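Local coordinates for protein arginine decarboxylase (Campylobacter jejuni subsp. jejuni, PDB 3NZP) that probably catalyses the pyridoxal 5'-phosphate-dependent decarboxylation of arginine to agmatine, an early step of polyamine and spermidine biosynthesis, at residues E60-N65 and G77-V82; G273-E278 and Y290-Y295; D298-L303 and P315-E320. All blocks are in the same frame, centred on the assembly; numbering follows the deposited sequence.

Contact 1. Residues E60-N65 and G77-V82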
loop_
_atom_site.group_PDB
_atom_site.type_symbol
_atom_site.label_atom_id
_atom_site.label_comp_id
_atom_site.label_asym_id
_atom_site.label_seq_id
_atom_site.Cartn_x
_atom_site.Cartn_y
_atom_site.Cartn_z
ATOM N N GLU B 60 -21.676 -16.102 -14.206
ATOM C CA GLU B 60 -22.280 -17.322 -14.706
ATOM C C GLU B 60 -21.301 -18.476 -14.625
ATOM O O GLU B 60 -21.682 -19.643 -14.695
ATOM C CB GLU B 60 -22.790 -17.141 -16.140
ATOM C CG GLU B 60 -21.869 -16.394 -17.074
ATOM C CD GLU B 60 -22.577 -15.956 -18.364
ATOM O OE1 GLU B 60 -23.616 -15.247 -18.276
ATOM O OE2 GLU B 60 -22.086 -16.315 -19.465
ATOM N N ASN B 61 -20.034 -18.153 -14.452
ATOM C CA ASN B 61 -19.037 -19.189 -14.341
ATOM C C ASN B 61 -19.105 -19.775 -12.921
ATOM O O ASN B 61 -18.992 -20.979 -12.741
ATOM C CB ASN B 61 -17.674 -18.596 -14.661
ATOM C CG ASN B 61 -16.607 -19.646 -14.806
ATOM O OD1 ASN B 61 -16.836 -20.710 -15.383
ATOM N ND2 ASN B 61 -15.417 -19.351 -14.290
ATOM N N ILE B 62 -19.320 -18.924 -11.922
ATOM C CA ILE B 62 -19.430 -19.387 -10.542
ATOM C C ILE B 62 -20.722 -20.184 -10.392
ATOM O O ILE B 62 -20.693 -21.361 -10.025
ATOM C CB ILE B 62 -19.434 -18.206 -9.541
ATOM C CG1 ILE B 62 -18.067 -17.523 -9.549
ATOM C CG2 ILE B 62 -19.730 -18.691 -8.130
ATOM C CD1 ILE B 62 -17.984 -16.335 -8.642
ATOM N N TYR B 63 -21.855 -19.554 -10.684
ATOM C CA TYR B 63 -23.132 -20.251 -10.590
ATOM C C TYR B 63 -23.126 -21.510 -11.464
ATOM O O TYR B 63 -23.664 -22.553 -11.078
ATOM C CB TYR B 63 -24.269 -19.319 -10.996
ATOM C CG TYR B 63 -24.680 -18.424 -9.869
ATOM C CD1 TYR B 63 -23.990 -17.248 -9.582
ATOM C CD2 TYR B 63 -25.733 -18.788 -9.043
ATOM C CE1 TYR B 63 -24.348 -16.456 -8.489
ATOM C CE2 TYR B 63 -26.095 -18.015 -7.957
ATOM C CZ TYR B 63 -25.404 -16.855 -7.683
ATOM O OH TYR B 63 -25.798 -16.124 -6.587
ATOM N N GLY B 64 -22.494 -21.404 -12.630
ATOM C CA GLY B 64 -22.408 -22.531 -13.538
ATOM C C GLY B 64 -21.796 -23.760 -12.892
ATOM O O GLY B 64 -22.391 -24.834 -12.902
ATOM N N ASN B 65 -20.612 -23.604 -12.313
ATOM C CA ASN B 65 -19.946 -24.724 -11.677
ATOM C C ASN B 65 -20.658 -25.263 -10.452
ATOM O O ASN B 65 -20.782 -26.471 -10.287
ATOM C CB ASN B 65 -18.527 -24.349 -11.284
ATOM C CG ASN B 65 -17.593 -24.379 -12.447
ATOM O OD1 ASN B 65 -17.610 -23.486 -13.284
ATOM N ND2 ASN B 65 -16.779 -25.430 -12.530
ATOM N N GLY B 77 -29.733 -28.793 -1.064
ATOM C CA GLY B 77 -29.553 -27.428 -0.599
ATOM C C GLY B 77 -29.339 -26.477 -1.754
ATOM O O GLY B 77 -28.942 -26.892 -2.848
ATOM N N GLY B 78 -29.604 -25.199 -1.508
ATOM C CA GLY B 78 -29.431 -24.206 -2.545
ATOM C C GLY B 78 -28.067 -23.549 -2.488
ATOM O O GLY B 78 -27.292 -23.775 -1.549
ATOM N N PHE B 79 -27.785 -22.728 -3.498
ATOM C CA PHE B 79 -26.522 -22.008 -3.606
ATOM C C PHE B 79 -26.730 -20.535 -3.860
ATOM O O PHE B 79 -27.645 -20.142 -4.575
ATOM C CB PHE B 79 -25.680 -22.579 -4.737
ATOM C CG PHE B 79 -24.525 -21.712 -5.127
ATOM C CD1 PHE B 79 -24.641 -20.801 -6.175
ATOM C CD2 PHE B 79 -23.317 -21.808 -4.452
ATOM C CE1 PHE B 79 -23.562 -19.998 -6.546
ATOM C CE2 PHE B 79 -22.233 -21.012 -4.809
ATOM C CZ PHE B 79 -22.354 -20.106 -5.862
ATOM N N ASN B 80 -25.862 -19.718 -3.277
ATOM C CA ASN B 80 -25.939 -18.275 -3.445
ATOM C C ASN B 80 -24.563 -17.636 -3.337
ATOM O O ASN B 80 -23.757 -17.993 -2.467
ATOM C CB ASN B 80 -26.869 -17.673 -2.399
ATOM C CG ASN B 80 -27.882 -16.732 -3.008
ATOM O OD1 ASN B 80 -29.055 -17.091 -3.165
ATOM N ND2 ASN B 80 -27.433 -15.524 -3.381
ATOM N N ALA B 81 -24.310 -16.681 -4.227
ATOM C CA ALA B 81 -23.042 -15.954 -4.267
ATOM C C ALA B 81 -23.188 -14.535 -3.727
ATOM O O ALA B 81 -24.190 -13.863 -3.965
ATOM C CB ALA B 81 -22.528 -15.901 -5.693
ATOM N N VAL B 82 -22.184 -14.084 -2.994
ATOM C CA VAL B 82 -22.215 -12.740 -2.458
ATOM C C VAL B 82 -20.910 -12.023 -2.806
ATOM O O VAL B 82 -19.840 -12.641 -2.821
ATOM C CB VAL B 82 -22.394 -12.760 -0.936
ATOM C CG1 VAL B 82 -22.590 -11.348 -0.426
ATOM C CG2 VAL B 82 -23.595 -13.610 -0.573
#
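Tyr63 reaches from the helix segment 60-65 to the strand segment 77-82 and meets Phe79 and Ala81 there. From CB, which does not itself point at the strand, chi1 -82° sets CG anti to the carbonyl carbon. From CG outward the ring passes over the edge of Phe79. CG lies 3.8 Å from Phe79 CE1. Further out, Tyr63 CE2 comes to 3.5 Å from the same Phe79 CE1, and CD2 is also near this atom. Phe79 CE1 thus sits over one face of the tyrosine, offset toward the rim. This is a T-shaped (edge-to-face) pair: the ring centroids are 4.9 Å apart and the planes stand at 80°. The other ring branch turns to Ala81, with Tyr63 CE1 close to the methyl CB. At the tip, Tyr63 OH accepts a hydrogen bond from Ala81 N at 2.8 Å, and the N-H...O angle is 158°. The tyrosine is therefore held both by its ring and by its hydroxyl, and the bond satisfies a strand N-H. Beside it, Ile62 CG2 packs 3.7 Å from Phe79 CZ, near the plane of that ring. These two side chains cross at about a right angle. Asn80 CB points away; its ND2 is 3.6 Å from Tyr63 OH but hydrogen-bonds to Asn105 O. The contact packs helix 52-72 against strand 79-84 of the closed eight-stranded parallel barrel, the TIM-barrel fold of the pyridoxal-binding domain. Neighbouring strand 316-319 sends Ile317 and Ile319 against Phe79, Phe66 stacks on the ring of Phe79, and Tyr104 meets the ring of Tyr63.

Contact 2. Residues G273-E278 and Y290-Y295. With PLP (pyridoxal-5'-phosphate), chain E.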
loop_
_atom_site.group_PDB
_atom_site.type_symbol
_atom_site.label_atom_id
_atom_site.label_comp_id
_atom_site.label_asym_id
_atom_site.label_seq_id
_atom_site.Cartn_x
_atom_site.Cartn_y
_atom_site.Cartn_z
ATOM N N GLY B 273 -14.694 -15.994 1.513
ATOM C CA GLY B 273 -13.890 -15.898 0.307
ATOM C C GLY B 273 -12.822 -16.959 0.279
ATOM O O GLY B 273 -12.908 -17.954 1.006
ATOM N N GLY B 274 -11.813 -16.759 -0.562
ATOM C CA GLY B 274 -10.729 -17.731 -0.633
ATOM C C GLY B 274 -10.501 -18.375 -1.986
ATOM O O GLY B 274 -9.395 -18.820 -2.276
ATOM N N LEU B 275 -11.554 -18.447 -2.796
ATOM C CA LEU B 275 -11.458 -19.022 -4.127
ATOM C C LEU B 275 -10.301 -18.280 -4.772
ATOM O O LEU B 275 -10.361 -17.055 -4.933
ATOM C CB LEU B 275 -12.738 -18.741 -4.901
ATOM C CG LEU B 275 -13.146 -19.768 -5.952
ATOM C CD1 LEU B 275 -14.182 -19.133 -6.871
ATOM C CD2 LEU B 275 -11.930 -20.223 -6.743
ATOM N N ALA B 276 -9.245 -19.010 -5.126
ATOM C CA ALA B 276 -8.063 -18.393 -5.721
ATOM C C ALA B 276 -8.223 -18.045 -7.194
ATOM O O ALA B 276 -9.079 -18.586 -7.895
ATOM C CB ALA B 276 -6.858 -19.293 -5.516
ATOM N N VAL B 277 -7.390 -17.125 -7.662
ATOM C CA VAL B 277 -7.410 -16.711 -9.064
ATOM C C VAL B 277 -6.087 -17.121 -9.710
ATOM O O VAL B 277 -5.045 -17.076 -9.061
ATOM C CB VAL B 277 -7.586 -15.172 -9.185
ATOM C CG1 VAL B 277 -7.204 -14.697 -10.576
ATOM C CG2 VAL B 277 -9.028 -14.794 -8.888
ATOM N N GLU B 278 -6.123 -17.531 -10.975
ATOM C CA GLU B 278 -4.885 -17.912 -11.641
ATOM C C GLU B 278 -4.163 -16.685 -12.203
ATOM O O GLU B 278 -4.626 -16.081 -13.168
ATOM C CB GLU B 278 -5.157 -18.895 -12.773
ATOM C CG GLU B 278 -3.869 -19.420 -13.381
ATOM C CD GLU B 278 -2.979 -20.058 -12.324
ATOM O OE1 GLU B 278 -3.407 -21.073 -11.721
ATOM O OE2 GLU B 278 -1.864 -19.537 -12.087
ATOM N N TYR B 290 -5.805 -26.076 -7.648
ATOM C CA TYR B 290 -7.132 -26.758 -7.799
ATOM C C TYR B 290 -8.041 -26.065 -8.838
ATOM O O TYR B 290 -7.764 -24.906 -9.212
ATOM C CB TYR B 290 -7.883 -26.852 -6.468
ATOM C CG TYR B 290 -8.180 -25.501 -5.869
ATOM C CD1 TYR B 290 -9.365 -24.840 -6.127
ATOM C CD2 TYR B 290 -7.281 -24.884 -5.043
ATOM C CE1 TYR B 290 -9.655 -23.557 -5.545
ATOM C CE2 TYR B 290 -7.518 -23.629 -4.449
ATOM C CZ TYR B 290 -8.700 -22.962 -4.700
ATOM O OH TYR B 290 -8.919 -21.753 -4.125
ATOM N N THR B 291 -9.136 -26.660 -9.305
ATOM C CA THR B 291 -10.010 -25.968 -10.296
ATOM C C THR B 291 -11.304 -25.465 -9.646
ATOM O O THR B 291 -11.642 -25.865 -8.535
ATOM C CB THR B 291 -10.396 -26.909 -11.452
ATOM O OG1 THR B 291 -11.373 -27.852 -11.000
ATOM C CG2 THR B 291 -9.179 -27.655 -11.957
ATOM N N LEU B 292 -12.033 -24.597 -10.337
ATOM C CA LEU B 292 -13.275 -24.082 -9.773
ATOM C C LEU B 292 -14.226 -25.250 -9.515
ATOM O O LEU B 292 -14.819 -25.357 -8.438
ATOM C CB LEU B 292 -13.942 -23.089 -10.732
ATOM C CG LEU B 292 -14.875 -22.044 -10.107
ATOM C CD1 LEU B 292 -15.764 -21.467 -11.195
ATOM C CD2 LEU B 292 -15.733 -22.656 -9.019
ATOM N N ARG B 293 -14.349 -26.131 -10.506
ATOM C CA ARG B 293 -15.223 -27.298 -10.407
ATOM C C ARG B 293 -14.831 -28.165 -9.214
ATOM O O ARG B 293 -15.694 -28.670 -8.493
ATOM C CB ARG B 293 -15.168 -28.113 -11.712
ATOM C CG ARG B 293 -16.158 -29.275 -11.782
ATOM C CD ARG B 293 -17.575 -28.810 -11.503
ATOM N NE ARG B 293 -18.523 -29.908 -11.312
ATOM C CZ ARG B 293 -19.193 -30.518 -12.286
ATOM N NH1 ARG B 293 -20.024 -31.505 -11.982
ATOM N NH2 ARG B 293 -19.044 -30.145 -13.553
ATOM N N GLU B 294 -13.525 -28.323 -9.011
ATOM C CA GLU B 294 -13.015 -29.113 -7.898
ATOM C C GLU B 294 -13.471 -28.474 -6.586
ATOM O O GLU B 294 -13.949 -29.149 -5.669
ATOM C CB GLU B 294 -11.492 -29.178 -7.949
ATOM C CG GLU B 294 -10.904 -29.993 -6.828
ATOM C CD GLU B 294 -9.424 -30.295 -7.013
ATOM O OE1 GLU B 294 -8.881 -31.057 -6.186
ATOM O OE2 GLU B 294 -8.804 -29.781 -7.971
ATOM N N TYR B 295 -13.329 -27.157 -6.510
ATOM C CA TYR B 295 -13.740 -26.416 -5.332
ATOM C C TYR B 295 -15.234 -26.651 -5.111
ATOM O O TYR B 295 -15.665 -26.986 -4.006
ATOM C CB TYR B 295 -13.428 -24.935 -5.534
ATOM C CG TYR B 295 -13.923 -24.026 -4.440
ATOM C CD1 TYR B 295 -15.121 -23.338 -4.578
ATOM C CD2 TYR B 295 -13.199 -23.856 -3.273
ATOM C CE1 TYR B 295 -15.583 -22.500 -3.576
ATOM C CE2 TYR B 295 -13.649 -23.025 -2.262
ATOM C CZ TYR B 295 -14.845 -22.349 -2.417
ATOM O OH TYR B 295 -15.328 -21.534 -1.409
HETATM N N1 PLP E . -15.514 -12.670 3.038
HETATM C C2 PLP E . -15.147 -11.922 4.084
HETATM C C2A PLP E . -15.908 -12.048 5.376
HETATM C C3 PLP E . -14.063 -11.002 3.965
HETATM O O3 PLP E . -13.686 -10.227 5.034
HETATM C C4 PLP E . -13.353 -10.931 2.690
HETATM C C4A PLP E . -12.214 -10.008 2.505
HETATM C C5 PLP E . -13.814 -11.773 1.607
HETATM C C6 PLP E . -14.896 -12.633 1.843
HETATM C C5A PLP E . -13.142 -11.757 0.227
HETATM O O4P PLP E . -12.288 -12.902 0.043
HETATM P P PLP E . -11.636 -12.815 -1.440
HETATM O O1P PLP E . -10.996 -14.108 -1.745
HETATM O O2P PLP E . -12.750 -12.517 -2.549
HETATM O O3P PLP E . -10.524 -11.666 -1.481
#
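Leu275 overlaps the ring of Tyr295: its CG lies over one face, offset toward the rim, 4.3 Å from Tyr295 CD1. The two methyls of the leucine spread to different partners. CD1 reaches Leu292 CG at 4.4 Å, and CD2 comes to 4.2 Å from Tyr290 CE1. Tyr290 adds a polar grip. Its CG stands between the backbone N and the carbonyl carbon (chi1 61°), and the far end of the ring meets the loop 273-278 at Ala276. Ala276 N donates a hydrogen bond to Tyr290 OH, 2.9 Å with an N-H...O angle of 159°. The same hydroxyl is bonded to Ile238 O, so it links two loops. The loop follows strand 268-272 of the barrel and begins with Gly273 and Gly274, which belong to the cofactor pocket. Gly274 N donates to PLP O1P at 3.0 Å. The cofactor is also hydrogen-bonded to Ser236, Gly322, Arg323 and Tyr519. Positive phi at Gly274 (121°) suits a residue without CB. On the other side, helix 292-309 starts with a capping box. Thr291 is the N-cap residue, and its OG1 accepts from Glu294 N at 3.0 Å. The return bond, from Thr291 N to Glu294 OE2, is weak.

Contact 3. Residues D298-L303 and P315-E320. With PLP (pyridoxal-5'-phosphate), chain E.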
loop_
_atom_site.group_PDB
_atom_site.type_symbol
_atom_site.label_atom_id
_atom_site.label_comp_id
_atom_site.label_asym_id
_atom_site.label_seq_id
_atom_site.Cartn_x
_atom_site.Cartn_y
_atom_site.Cartn_z
ATOM N N ASP B 298 -16.029 -30.373 -4.232
ATOM C CA ASP B 298 -15.614 -30.603 -2.857
ATOM C C ASP B 298 -16.616 -30.024 -1.865
ATOM O O ASP B 298 -16.991 -30.688 -0.901
ATOM C CB ASP B 298 -14.224 -30.029 -2.617
ATOM C CG ASP B 298 -13.144 -30.874 -3.245
ATOM O OD1 ASP B 298 -11.964 -30.445 -3.285
ATOM O OD2 ASP B 298 -13.478 -31.982 -3.702
ATOM N N VAL B 299 -17.063 -28.793 -2.093
ATOM C CA VAL B 299 -18.018 -28.179 -1.177
ATOM C C VAL B 299 -19.298 -28.983 -1.096
ATOM O O VAL B 299 -19.737 -29.363 -0.009
ATOM C CB VAL B 299 -18.367 -26.720 -1.586
ATOM C CG1 VAL B 299 -19.471 -26.158 -0.689
ATOM C CG2 VAL B 299 -17.128 -25.849 -1.486
ATOM N N VAL B 300 -19.889 -29.265 -2.248
ATOM C CA VAL B 300 -21.135 -30.012 -2.281
ATOM C C VAL B 300 -21.002 -31.405 -1.687
ATOM O O VAL B 300 -21.903 -31.888 -1.005
ATOM C CB VAL B 300 -21.645 -30.143 -3.704
ATOM C CG1 VAL B 300 -22.918 -30.957 -3.713
ATOM C CG2 VAL B 300 -21.885 -28.772 -4.281
ATOM N N PHE B 301 -19.878 -32.054 -1.950
ATOM C CA PHE B 301 -19.670 -33.398 -1.436
ATOM C C PHE B 301 -19.507 -33.407 0.079
ATOM O O PHE B 301 -20.268 -34.069 0.775
ATOM C CB PHE B 301 -18.456 -34.016 -2.116
ATOM C CG PHE B 301 -18.202 -35.445 -1.742
ATOM C CD1 PHE B 301 -17.431 -35.761 -0.626
ATOM C CD2 PHE B 301 -18.678 -36.478 -2.542
ATOM C CE1 PHE B 301 -17.127 -37.087 -0.321
ATOM C CE2 PHE B 301 -18.382 -37.804 -2.245
ATOM C CZ PHE B 301 -17.603 -38.111 -1.134
ATOM N N ILE B 302 -18.527 -32.666 0.585
ATOM C CA ILE B 302 -18.286 -32.613 2.021
ATOM C C ILE B 302 -19.571 -32.354 2.798
ATOM O O ILE B 302 -19.855 -33.017 3.800
ATOM C CB ILE B 302 -17.295 -31.494 2.400
ATOM C CG1 ILE B 302 -15.984 -31.641 1.621
ATOM C CG2 ILE B 302 -17.026 -31.541 3.906
ATOM C CD1 ILE B 302 -15.204 -32.893 1.960
ATOM N N LEU B 303 -20.349 -31.382 2.339
ATOM C CA LEU B 303 -21.586 -31.049 3.033
ATOM C C LEU B 303 -22.610 -32.176 2.944
ATOM O O LEU B 303 -23.211 -32.547 3.950
ATOM C CB LEU B 303 -22.172 -29.745 2.490
ATOM C CG LEU B 303 -21.328 -28.491 2.747
ATOM C CD1 LEU B 303 -22.025 -27.306 2.102
ATOM C CD2 LEU B 303 -21.134 -28.263 4.244
ATOM N N PRO B 315 -27.441 -28.104 4.109
ATOM C CA PRO B 315 -27.421 -26.634 4.197
ATOM C C PRO B 315 -27.371 -25.879 2.868
ATOM O O PRO B 315 -27.077 -26.449 1.821
ATOM C CB PRO B 315 -26.184 -26.372 5.046
ATOM C CG PRO B 315 -25.259 -27.460 4.594
ATOM C CD PRO B 315 -26.168 -28.666 4.605
ATOM N N ASP B 316 -27.676 -24.591 2.918
ATOM C CA ASP B 316 -27.622 -23.762 1.725
ATOM C C ASP B 316 -26.206 -23.254 1.618
ATOM O O ASP B 316 -25.625 -22.792 2.596
ATOM C CB ASP B 316 -28.595 -22.595 1.837
ATOM C CG ASP B 316 -30.029 -23.004 1.519
ATOM O OD1 ASP B 316 -30.969 -22.353 2.031
ATOM O OD2 ASP B 316 -30.214 -23.973 0.744
ATOM N N ILE B 317 -25.642 -23.345 0.428
ATOM C CA ILE B 317 -24.275 -22.908 0.235
ATOM C C ILE B 317 -24.181 -21.421 -0.069
ATOM O O ILE B 317 -24.870 -20.926 -0.950
ATOM C CB ILE B 317 -23.627 -23.693 -0.900
ATOM C CG1 ILE B 317 -23.639 -25.184 -0.563
ATOM C CG2 ILE B 317 -22.228 -23.169 -1.145
ATOM C CD1 ILE B 317 -23.164 -26.071 -1.674
ATOM N N PHE B 318 -23.331 -20.716 0.673
ATOM C CA PHE B 318 -23.103 -19.284 0.467
ATOM C C PHE B 318 -21.607 -19.010 0.352
ATOM O O PHE B 318 -20.854 -19.313 1.285
ATOM C CB PHE B 318 -23.628 -18.472 1.647
ATOM C CG PHE B 318 -25.022 -17.968 1.474
ATOM C CD1 PHE B 318 -26.100 -18.839 1.528
ATOM C CD2 PHE B 318 -25.264 -16.619 1.253
ATOM C CE1 PHE B 318 -27.399 -18.368 1.370
ATOM C CE2 PHE B 318 -26.560 -16.145 1.092
ATOM C CZ PHE B 318 -27.626 -17.022 1.148
ATOM N N ILE B 319 -21.168 -18.449 -0.774
ATOM C CA ILE B 319 -19.749 -18.122 -0.933
ATOM C C ILE B 319 -19.593 -16.617 -1.138
ATOM O O ILE B 319 -20.456 -15.972 -1.736
ATOM C CB ILE B 319 -19.095 -18.825 -2.133
ATOM C CG1 ILE B 319 -19.703 -18.322 -3.427
ATOM C CG2 ILE B 319 -19.289 -20.315 -2.063
ATOM C CD1 ILE B 319 -18.958 -18.779 -4.628
ATOM N N GLU B 320 -18.507 -16.047 -0.621
ATOM C CA GLU B 320 -18.263 -14.614 -0.767
ATOM C C GLU B 320 -16.936 -14.386 -1.508
ATOM O O GLU B 320 -16.074 -13.634 -1.062
ATOM C CB GLU B 320 -18.241 -13.928 0.606
ATOM C CG GLU B 320 -19.445 -14.252 1.492
ATOM C CD GLU B 320 -19.417 -13.534 2.852
ATOM O OE1 GLU B 320 -18.315 -13.301 3.391
ATOM O OE2 GLU B 320 -20.506 -13.216 3.389
HETATM N N1 PLP E . -15.514 -12.670 3.038
HETATM C C2 PLP E . -15.147 -11.922 4.084
HETATM C C2A PLP E . -15.908 -12.048 5.376
HETATM C C3 PLP E . -14.063 -11.002 3.965
HETATM O O3 PLP E . -13.686 -10.227 5.034
HETATM C C4 PLP E . -13.353 -10.931 2.690
HETATM C C4A PLP E . -12.214 -10.008 2.505
HETATM C C5 PLP E . -13.814 -11.773 1.607
HETATM C C6 PLP E . -14.896 -12.633 1.843
HETATM C C5A PLP E . -13.142 -11.757 0.227
HETATM O O4P PLP E . -12.288 -12.902 0.043
HETATM P P PLP E . -11.636 -12.815 -1.440
HETATM O O1P PLP E . -10.996 -14.108 -1.745
HETATM O O2P PLP E . -12.750 -12.517 -2.549
HETATM O O3P PLP E . -10.524 -11.666 -1.481
#
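Ile317 meets Val299, Val300 and Leu303, three of the four touching pairs. Its CG1 is anti to the carbonyl carbon (chi1 -60°), and chi2 near 174° extends the chain to CD1. This methyl lies 3.8 Å from Val299 CG1 and 4.0 Å from Val300 CG2. The two valines share nearly the same first torsion yet offer different methyls. Val299 presents CG1, which is anti to its backbone N, while Val300 presents CG2, which is anti to its carbonyl carbon. Ile317 crosses Val299 obliquely and Val300 at about a right angle. Leu303 uses one methyl for two partners: its CD1 is 3.8 Å from Ile317 CG1 and 4.1 Å from Pro315 CG. No hydrogen bond joins the segments, and the contact is wholly apolar. Past the strand, the extended side chain of Glu320 places OE1 2.9 Å from PLP N1. Its OE2 is hydrogen-bonded to Asn270 and Thr130. Helix 292-309 here packs over strand 316-319, the last in the barrel order, as in the outer layer of a TIM barrel. Helix 52-72 adds Phe66 against Val299 and Ala69 against Val300. On the other flank, Leu248 of helix 242-260 touches Leu303.

All three contacts belong to one barrel domain. Contacts 1 and 3 lie closest, with centres about 10 Å apart, because strands 79-84 and 316-319 are neighbours that close the barrel. Gly78 O and Ile317 N, 2.6 Å apart, probably form a hydrogen bond between them. Ile62 CG2 also packs 3.6 Å from Ile319 CD1. Contacts 2 and 3 share helix 292-309, and their centres are about 13 Å apart. Leu292 of contact 2 touches helix 52-72 of contact 1. Contacts 2 and 3 reach the cofactor at different ends: Gly274 at the phosphate, Glu320 at the pyridine nitrogen. Contact 1 stays farther off, with the side chain of Ile62 about 9 Å from the PLP.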